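Local coordinates for protein induced by osmotic stress (Scheffersomyces stipitis, PDB 5YWN), which probably catalyses the NADPH-dependent asymmetric reduction of carbonyl compounds such as haloketones, as a member of the dihydroflavonol-4-reductase subfamily, at residues A[41-44]-A[49-52]; A[94-99]-A[150-155]; A[214-219]-A[320-325]. The protein carries 1 engineered substitution. All coordinates share one frame; numbering follows the deposited sequence.

Overall arrangement
The three contacts lie around the bound NADP without touching one another, their centres 27 to 32 Å apart. Contact 1 and contact 2 belong to the Rossmann-like nucleotide-binding part: contact 1 sits at an edge strand of the seven-stranded sheet, 50-54, with the side chain of Leu42 about 8 Å from the cofactor, and contact 2 pins a short helix to helix 91-113, whose Pro98 touches the cofactor directly. Contact 3 joins helix 211-217 to helix 318-332 on another flank, with the side chain of Val216 about 10 Å from NADP. Contacts 2 and 3 come closest, about 16 Å between nearest atoms. The side chains that meet across the three contacts stand back from the cofactor.

Contact 1 (A[41-44]-A[49-52]); sequences NLKK and DFSY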
loop_
_atom_site.group_PDB
_atom_site.type_symbol
_atom_site.label_atom_id
_atom_site.label_comp_id
_atom_site.label_asym_id
_atom_site.label_seq_id
_atom_site.Cartn_x
_atom_site.Cartn_y
_atom_site.Cartn_z
ATOM N N ASN A 41 21.184 -2.625 -0.180
ATOM C CA ASN A 41 20.605 -3.386 -1.269
ATOM C C ASN A 41 19.792 -2.522 -2.186
ATOM O O ASN A 41 19.919 -2.626 -3.347
ATOM C CB ASN A 41 19.758 -4.534 -0.772
ATOM C CG ASN A 41 19.061 -5.280 -1.889
ATOM O OD1 ASN A 41 19.657 -5.617 -2.872
ATOM N ND2 ASN A 41 17.813 -5.563 -1.709
ATOM N N LEU A 42 18.976 -1.644 -1.635
ATOM C CA LEU A 42 18.163 -0.746 -2.429
ATOM C C LEU A 42 18.985 0.190 -3.269
ATOM O O LEU A 42 18.668 0.447 -4.389
ATOM C CB LEU A 42 17.214 0.025 -1.548
ATOM C CG LEU A 42 16.092 -0.738 -0.867
ATOM C CD1 LEU A 42 15.263 0.221 -0.013
ATOM C CD2 LEU A 42 15.242 -1.478 -1.853
ATOM N N LYS A 43 20.065 0.655 -2.708
ATOM C CA LYS A 43 20.965 1.502 -3.422
ATOM C C LYS A 43 21.549 0.821 -4.644
ATOM O O LYS A 43 21.607 1.423 -5.656
ATOM C CB LYS A 43 22.065 1.986 -2.512
ATOM C CG LYS A 43 23.064 2.899 -3.162
ATOM C CD LYS A 43 22.525 4.288 -3.330
ATOM C CE LYS A 43 23.571 5.203 -3.884
ATOM N NZ LYS A 43 23.049 6.500 -4.296
ATOM N N LYS A 44 21.905 -0.443 -4.549
ATOM C CA LYS A 44 22.375 -1.173 -5.702
ATOM C C LYS A 44 21.327 -1.313 -6.793
ATOM O O LYS A 44 21.626 -1.262 -7.932
ATOM C CB LYS A 44 22.879 -2.555 -5.317
ATOM C CG LYS A 44 24.010 -2.581 -4.330
ATOM C CD LYS A 44 24.539 -3.975 -4.070
ATOM C CE LYS A 44 23.786 -4.723 -2.979
ATOM N NZ LYS A 44 23.994 -4.370 -1.548
ATOM N N ASP A 49 20.414 8.304 -7.836
ATOM C CA ASP A 49 19.398 9.243 -7.416
ATOM C C ASP A 49 18.633 8.749 -6.183
ATOM O O ASP A 49 17.718 9.351 -5.742
ATOM C CB ASP A 49 18.490 9.605 -8.569
ATOM C CG ASP A 49 19.119 10.586 -9.522
ATOM O OD1 ASP A 49 20.154 11.180 -9.194
ATOM O OD2 ASP A 49 18.560 10.778 -10.597
ATOM N N PHE A 50 19.061 7.642 -5.649
ATOM C CA PHE A 50 18.480 7.099 -4.470
ATOM C C PHE A 50 19.434 7.105 -3.290
ATOM O O PHE A 50 20.505 6.597 -3.368
ATOM C CB PHE A 50 18.031 5.665 -4.679
ATOM C CG PHE A 50 17.491 5.018 -3.443
ATOM C CD1 PHE A 50 16.198 5.195 -3.081
ATOM C CD2 PHE A 50 18.281 4.271 -2.648
ATOM C CE1 PHE A 50 15.692 4.631 -1.956
ATOM C CE2 PHE A 50 17.791 3.707 -1.498
ATOM C CZ PHE A 50 16.487 3.878 -1.157
ATOM N N SER A 51 18.987 7.625 -2.182
ATOM C CA SER A 51 19.716 7.515 -0.954
ATOM C C SER A 51 18.837 7.065 0.206
ATOM O O SER A 51 17.679 7.089 0.096
ATOM C CB SER A 51 20.536 8.747 -0.664
ATOM O OG SER A 51 19.788 9.881 -0.582
ATOM N N TYR A 52 19.445 6.583 1.265
ATOM C CA TYR A 52 18.734 6.032 2.375
ATOM C C TYR A 52 19.223 6.516 3.733
ATOM O O TYR A 52 20.339 6.930 3.875
ATOM C CB TYR A 52 18.754 4.503 2.329
ATOM C CG TYR A 52 20.110 3.882 2.513
ATOM C CD1 TYR A 52 20.966 3.738 1.468
ATOM C CD2 TYR A 52 20.522 3.464 3.723
ATOM C CE1 TYR A 52 22.190 3.190 1.636
ATOM C CE2 TYR A 52 21.738 2.932 3.896
ATOM C CZ TYR A 52 22.552 2.795 2.844
ATOM O OH TYR A 52 23.733 2.262 3.055
#
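Phe50 and Lys43 meet where helix 36-46 lies over the start of strand 50-54, completing the beta-alpha-beta unit that begins with strand 28-33. The aromatic ring fits beside the helix backbone: its CD2 lies 3.9 Å from Lys43 CA, and the CE2 corner comes to 3.7 Å from Leu42 CB. With CG anti to the backbone N (chi1 176°), Phe50 projects across to the helix, and Leu42 CD1 also touches the ring, 4.0 Å from CZ. Leu42 also packs on Val33 and on Thr11, a residue that binds NADP, so the apolar cluster continues toward the cofactor site.

Lys43 takes a different route. Its chain leaves the helix with CG anti to the backbone N, bends at chi2 (77°) and then runs extended to the Phe50 carbonyl, where Lys43 CD lies 3.1 Å from Phe50 O and NZ makes a hydrogen bond of 2.7 Å with the same oxygen. The ammonium group approaches that oxygen fairly straight, at a C=O...N angle of 152°, though it is tilted out of the carbonyl plane. Nearer the helix, Lys43 CB passes 4.3 Å from CE1 of Tyr52. NZ also donates to Gly47 O in the turn between helix and strand.

The chemistry is thus divided: methylene and aromatic carbons fill the inner part of the joint, while one ammonium at its partly exposed margin grips two main-chain carbonyls. The positive charge is probably eased by the two carbonyl dipoles, and it ties the helix both to the turn and to the first residue of the strand.

Contact 2 (A[94-99]-A[150-155]); sequences EILIPA and LSYEQS
Leu96 has its CG anti to the carbonyl carbon (chi1 -69°), which carries both methyls off helix 91-113 toward the short helix 152-155; from that helix Tyr152, with CG anti to the backbone N (chi1 -171°), lays its ring alongside the leucine. The two side chains run antiparallel, each tip passing toward the other's base. Leu96 CD1 stands over one face of the ring, 4.1 Å from CZ, while the phenol OH reaches back to within 4.0 Å of Leu96 CB. The hydroxyl finds its polar partner just beyond, in a hydrogen bond with Glu92 OE1 at the start of the same long helix, and this link probably holds the ring with its face to the leucine.

Ser155 adds a second point of contact at the leucine methyls. Its OG lies 3.5 Å from Leu96 CD2 and donates a 2.8 Å hydrogen bond to Tyr152 O one turn earlier. The hydroxyl thus offers an apolar neighbour a surface while its proton is spent on its own helix. Cutting the side chain back to an alanine here would probably open a gap beside the Leu96 methyls and leave Tyr152 O without this side-chain donor. The start of the short helix is held by a capping box between Ser151 and Gln154, in which Ser151 N donates in the carbonyl plane to Gln154 OE1 at 3.0 Å.

Around this joint, Ile95 and Ala99 of helix 91-113 pack on helix 159-181. The short helix 152-155, lying between strands 119-123 and 186-192 in the sequence, packs on helix 91-113, while Leu150 just before it rests on Phe164 of helix 159-181.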
loop_
_atom_site.group_PDB
_atom_site.type_symbol
_atom_site.label_atom_id
_atom_site.label_comp_id
_atom_site.label_asym_id
_atom_site.label_seq_id
_atom_site.Cartn_x
_atom_site.Cartn_y
_atom_site.Cartn_z
ATOM N N GLU A 94 3.202 -4.478 18.576
ATOM C CA GLU A 94 3.614 -4.839 17.272
ATOM C C GLU A 94 2.788 -4.345 16.103
ATOM O O GLU A 94 3.251 -4.356 15.009
ATOM C CB GLU A 94 3.780 -6.345 17.185
ATOM C CG GLU A 94 4.731 -6.949 18.188
ATOM C CD GLU A 94 4.842 -8.447 18.025
ATOM O OE1 GLU A 94 4.460 -9.194 18.925
ATOM O OE2 GLU A 94 5.277 -8.849 16.967
ATOM N N ILE A 95 1.573 -3.948 16.343
ATOM C CA ILE A 95 0.770 -3.464 15.266
ATOM C C ILE A 95 0.263 -2.038 15.495
ATOM O O ILE A 95 0.523 -1.194 14.747
ATOM C CB ILE A 95 -0.396 -4.425 15.006
ATOM C CG1 ILE A 95 0.113 -5.785 14.562
ATOM C CG2 ILE A 95 -1.353 -3.852 13.996
ATOM C CD1 ILE A 95 -0.929 -6.842 14.448
ATOM N N LEU A 96 -0.490 -1.835 16.552
ATOM C CA LEU A 96 -1.115 -0.580 16.797
ATOM C C LEU A 96 -0.193 0.589 17.096
ATOM O O LEU A 96 -0.288 1.537 16.458
ATOM C CB LEU A 96 -2.170 -0.724 17.860
ATOM C CG LEU A 96 -3.423 -1.515 17.517
ATOM C CD1 LEU A 96 -4.016 -2.052 18.774
ATOM C CD2 LEU A 96 -4.437 -0.714 16.758
ATOM N N ILE A 97 0.714 0.458 18.029
ATOM C CA ILE A 97 1.593 1.540 18.390
ATOM C C ILE A 97 2.546 2.012 17.275
ATOM O O ILE A 97 2.562 3.140 16.987
ATOM C CB ILE A 97 2.339 1.222 19.685
ATOM C CG1 ILE A 97 1.380 1.197 20.835
ATOM C CG2 ILE A 97 3.430 2.206 19.975
ATOM C CD1 ILE A 97 1.976 0.603 22.055
ATOM N N PRO A 98 3.228 1.132 16.577
ATOM C CA PRO A 98 4.072 1.577 15.476
ATOM C C PRO A 98 3.307 2.304 14.401
ATOM O O PRO A 98 3.836 3.216 13.915
ATOM C CB PRO A 98 4.628 0.297 14.932
ATOM C CG PRO A 98 4.636 -0.599 16.054
ATOM C CD PRO A 98 3.389 -0.294 16.794
ATOM N N ALA A 99 2.122 1.872 14.043
ATOM C CA ALA A 99 1.370 2.624 13.115
ATOM C C ALA A 99 0.936 3.988 13.642
ATOM O O ALA A 99 1.148 4.955 13.018
ATOM C CB ALA A 99 0.166 1.830 12.702
ATOM N N LEU A 150 -14.762 0.419 14.032
ATOM C CA LEU A 150 -14.059 -0.374 15.001
ATOM C C LEU A 150 -13.412 0.459 16.072
ATOM O O LEU A 150 -12.781 1.413 15.795
ATOM C CB LEU A 150 -12.987 -1.177 14.343
ATOM C CG LEU A 150 -12.305 -2.296 15.100
ATOM C CD1 LEU A 150 -13.266 -3.440 15.312
ATOM C CD2 LEU A 150 -11.173 -2.756 14.238
ATOM N N SER A 151 -13.590 0.028 17.299
ATOM C CA SER A 151 -12.981 0.630 18.463
ATOM C C SER A 151 -11.563 0.181 18.711
ATOM O O SER A 151 -11.207 -0.874 18.345
ATOM C CB SER A 151 -13.837 0.375 19.682
ATOM O OG SER A 151 -13.692 -0.884 20.162
ATOM N N TYR A 152 -10.799 0.989 19.390
ATOM C CA TYR A 152 -9.459 0.633 19.745
ATOM C C TYR A 152 -9.448 -0.614 20.642
ATOM O O TYR A 152 -8.670 -1.482 20.465
ATOM C CB TYR A 152 -8.755 1.787 20.421
ATOM C CG TYR A 152 -7.268 1.601 20.653
ATOM C CD1 TYR A 152 -6.789 0.927 21.754
ATOM C CD2 TYR A 152 -6.360 2.103 19.791
ATOM C CE1 TYR A 152 -5.455 0.782 21.969
ATOM C CE2 TYR A 152 -5.023 1.964 20.004
ATOM C CZ TYR A 152 -4.571 1.286 21.092
ATOM O OH TYR A 152 -3.243 1.127 21.271
ATOM N N GLU A 153 -10.363 -0.681 21.573
ATOM C CA GLU A 153 -10.460 -1.829 22.440
ATOM C C GLU A 153 -10.765 -3.137 21.659
ATOM O O GLU A 153 -10.146 -4.129 21.878
ATOM C CB GLU A 153 -11.492 -1.596 23.524
ATOM C CG GLU A 153 -11.769 -2.834 24.315
ATOM C CD GLU A 153 -12.679 -2.633 25.510
ATOM O OE1 GLU A 153 -12.902 -3.625 26.203
ATOM O OE2 GLU A 153 -13.141 -1.525 25.727
ATOM N N GLN A 154 -11.687 -3.072 20.725
ATOM C CA GLN A 154 -11.979 -4.183 19.855
ATOM C C GLN A 154 -10.769 -4.540 18.988
ATOM O O GLN A 154 -10.499 -5.665 18.733
ATOM C CB GLN A 154 -13.161 -3.900 18.963
ATOM C CG GLN A 154 -14.460 -3.588 19.631
ATOM C CD GLN A 154 -15.577 -3.202 18.637
ATOM O OE1 GLN A 154 -15.502 -2.232 17.905
ATOM N NE2 GLN A 154 -16.634 -3.994 18.643
ATOM N N SER A 155 -10.071 -3.530 18.535
ATOM C CA SER A 155 -8.976 -3.714 17.620
ATOM C C SER A 155 -7.847 -4.529 18.216
ATOM O O SER A 155 -7.216 -5.224 17.533
ATOM C CB SER A 155 -8.532 -2.410 17.034
ATOM O OG SER A 155 -7.632 -1.820 17.840
#

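Contact 3 (A[214-219]-A[320-325]); sequences EMVNSV and TSVVDS
Val216 and Val322 form the apolar half of a helix-helix packing contact, in which helix 211-217 meets helix 318-332 near the C-terminus of this extended short-chain reductase. Their branches meet at a slant, methyl against methyl, with the two CG2 atoms 3.9 Å apart. Val216 CG1 also lies 4.2 Å from Val322 CG1, so each valine uses both branches.

The polar half follows one residue on from Val216 and about one turn on from Val322. Ser325, its OG anti to the backbone N (chi1 178°), donates to Asn217 OD1 over 2.8 Å. The donor lies in the plane of the amide carbonyl at a C=O...O angle of 110°, placed on a lone pair. Asn217 CB leaves its helix off to one side, and the amide end swings back to reach the serine. This bond gives a buried hydroxyl a mate where two helices press together, and it probably helps to fix the amide's rotation.

Further out, Phe196 of strand 194-196 packs on both Val216 and Ser321, and Val274 of helix 268-278 backs Val322. Val216 and Asn217 are themselves braced by Ile326 and Val329, respectively, farther along helix 318-332. That helix is also tied down by polar links: Ser321 OG bonds to Asp237 OD2, and Asp324 makes a salt bridge with Arg239. In segment 214-219, residues 218-219 are 3-10, with Val219 N bonded to Val216 O at 3.2 Å.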
loop_
_atom_site.group_PDB
_atom_site.type_symbol
_atom_site.label_atom_id
_atom_site.label_comp_id
_atom_site.label_asym_id
_atom_site.label_seq_id
_atom_site.Cartn_x
_atom_site.Cartn_y
_atom_site.Cartn_z
ATOM N N GLU A 214 0.980 -12.228 -2.815
ATOM C CA GLU A 214 0.999 -13.641 -2.697
ATOM C C GLU A 214 -0.374 -14.269 -2.880
ATOM O O GLU A 214 -0.452 -15.378 -3.152
ATOM C CB GLU A 214 1.657 -14.063 -1.410
ATOM C CG GLU A 214 1.760 -15.553 -1.169
ATOM C CD GLU A 214 2.750 -16.254 -2.072
ATOM O OE1 GLU A 214 3.544 -15.577 -2.734
ATOM O OE2 GLU A 214 2.691 -17.479 -2.120
ATOM N N MET A 215 -1.434 -13.508 -2.715
ATOM C CA MET A 215 -2.760 -13.992 -2.978
ATOM C C MET A 215 -2.917 -14.354 -4.445
ATOM O O MET A 215 -3.586 -15.270 -4.758
ATOM C CB MET A 215 -3.825 -13.004 -2.576
ATOM C CG MET A 215 -4.110 -12.905 -1.091
ATOM S SD MET A 215 -4.939 -11.377 -0.740
ATOM C CE MET A 215 -6.506 -11.632 -1.488
ATOM N N VAL A 216 -2.329 -13.585 -5.316
ATOM C CA VAL A 216 -2.199 -14.011 -6.685
ATOM C C VAL A 216 -1.159 -15.140 -6.879
ATOM O O VAL A 216 -1.464 -16.163 -7.404
ATOM C CB VAL A 216 -1.869 -12.830 -7.617
ATOM C CG1 VAL A 216 -1.497 -13.280 -9.003
ATOM C CG2 VAL A 216 -3.011 -11.867 -7.707
ATOM N N ASN A 217 0.051 -14.899 -6.457
ATOM C CA ASN A 217 1.171 -15.755 -6.754
ATOM C C ASN A 217 1.159 -17.178 -6.171
ATOM O O ASN A 217 1.692 -18.080 -6.741
ATOM C CB ASN A 217 2.465 -15.010 -6.548
ATOM C CG ASN A 217 2.498 -13.722 -7.326
ATOM O OD1 ASN A 217 2.073 -13.665 -8.431
ATOM N ND2 ASN A 217 3.014 -12.714 -6.745
ATOM N N SER A 218 0.449 -17.353 -5.088
ATOM C CA SER A 218 0.250 -18.613 -4.463
ATOM C C SER A 218 -0.504 -19.631 -5.349
ATOM O O SER A 218 -0.418 -20.782 -5.124
ATOM C CB SER A 218 -0.476 -18.431 -3.146
ATOM O OG SER A 218 -1.772 -17.988 -3.348
ATOM N N VAL A 219 -1.193 -19.162 -6.363
ATOM C CA VAL A 219 -1.938 -20.042 -7.212
ATOM C C VAL A 219 -1.023 -21.050 -7.876
ATOM O O VAL A 219 -1.423 -22.081 -8.176
ATOM C CB VAL A 219 -2.793 -19.348 -8.280
ATOM C CG1 VAL A 219 -3.597 -18.251 -7.712
ATOM C CG2 VAL A 219 -1.968 -18.854 -9.428
ATOM N N THR A 320 -4.613 -8.181 -16.452
ATOM C CA THR A 320 -3.325 -7.622 -16.717
ATOM C C THR A 320 -2.446 -7.641 -15.473
ATOM O O THR A 320 -1.328 -8.052 -15.540
ATOM C CB THR A 320 -3.392 -6.244 -17.382
ATOM O OG1 THR A 320 -4.227 -6.286 -18.518
ATOM C CG2 THR A 320 -2.036 -5.808 -17.847
ATOM N N SER A 321 -3.001 -7.239 -14.345
ATOM C CA SER A 321 -2.257 -7.188 -13.109
ATOM C C SER A 321 -1.799 -8.599 -12.730
ATOM O O SER A 321 -0.681 -8.823 -12.467
ATOM C CB SER A 321 -3.101 -6.561 -12.005
ATOM O OG SER A 321 -2.417 -6.487 -10.808
ATOM N N VAL A 322 -2.719 -9.532 -12.795
ATOM C CA VAL A 322 -2.419 -10.911 -12.534
ATOM C C VAL A 322 -1.384 -11.478 -13.519
ATOM O O VAL A 322 -0.466 -12.029 -13.100
ATOM C CB VAL A 322 -3.713 -11.747 -12.542
ATOM C CG1 VAL A 322 -3.464 -13.217 -12.665
ATOM C CG2 VAL A 322 -4.511 -11.491 -11.288
ATOM N N VAL A 323 -1.572 -11.299 -14.804
ATOM C CA VAL A 323 -0.666 -11.847 -15.796
ATOM C C VAL A 323 0.738 -11.247 -15.591
ATOM O O VAL A 323 1.656 -11.939 -15.579
ATOM C CB VAL A 323 -1.144 -11.606 -17.265
ATOM C CG1 VAL A 323 -0.044 -11.821 -18.271
ATOM C CG2 VAL A 323 -2.345 -12.439 -17.639
ATOM N N ASP A 324 0.825 -9.958 -15.396
ATOM C CA ASP A 324 2.089 -9.302 -15.219
ATOM C C ASP A 324 2.775 -9.864 -13.976
ATOM O O ASP A 324 3.924 -10.058 -13.988
ATOM C CB ASP A 324 1.924 -7.775 -15.128
ATOM C CG ASP A 324 1.666 -7.118 -16.484
ATOM O OD1 ASP A 324 1.697 -7.804 -17.490
ATOM O OD2 ASP A 324 1.442 -5.923 -16.527
ATOM N N SER A 325 2.023 -10.108 -12.916
ATOM C CA SER A 325 2.594 -10.616 -11.702
ATOM C C SER A 325 3.167 -12.038 -11.872
ATOM O O SER A 325 4.236 -12.318 -11.457
ATOM C CB SER A 325 1.595 -10.491 -10.540
ATOM O OG SER A 325 2.078 -11.004 -9.344
#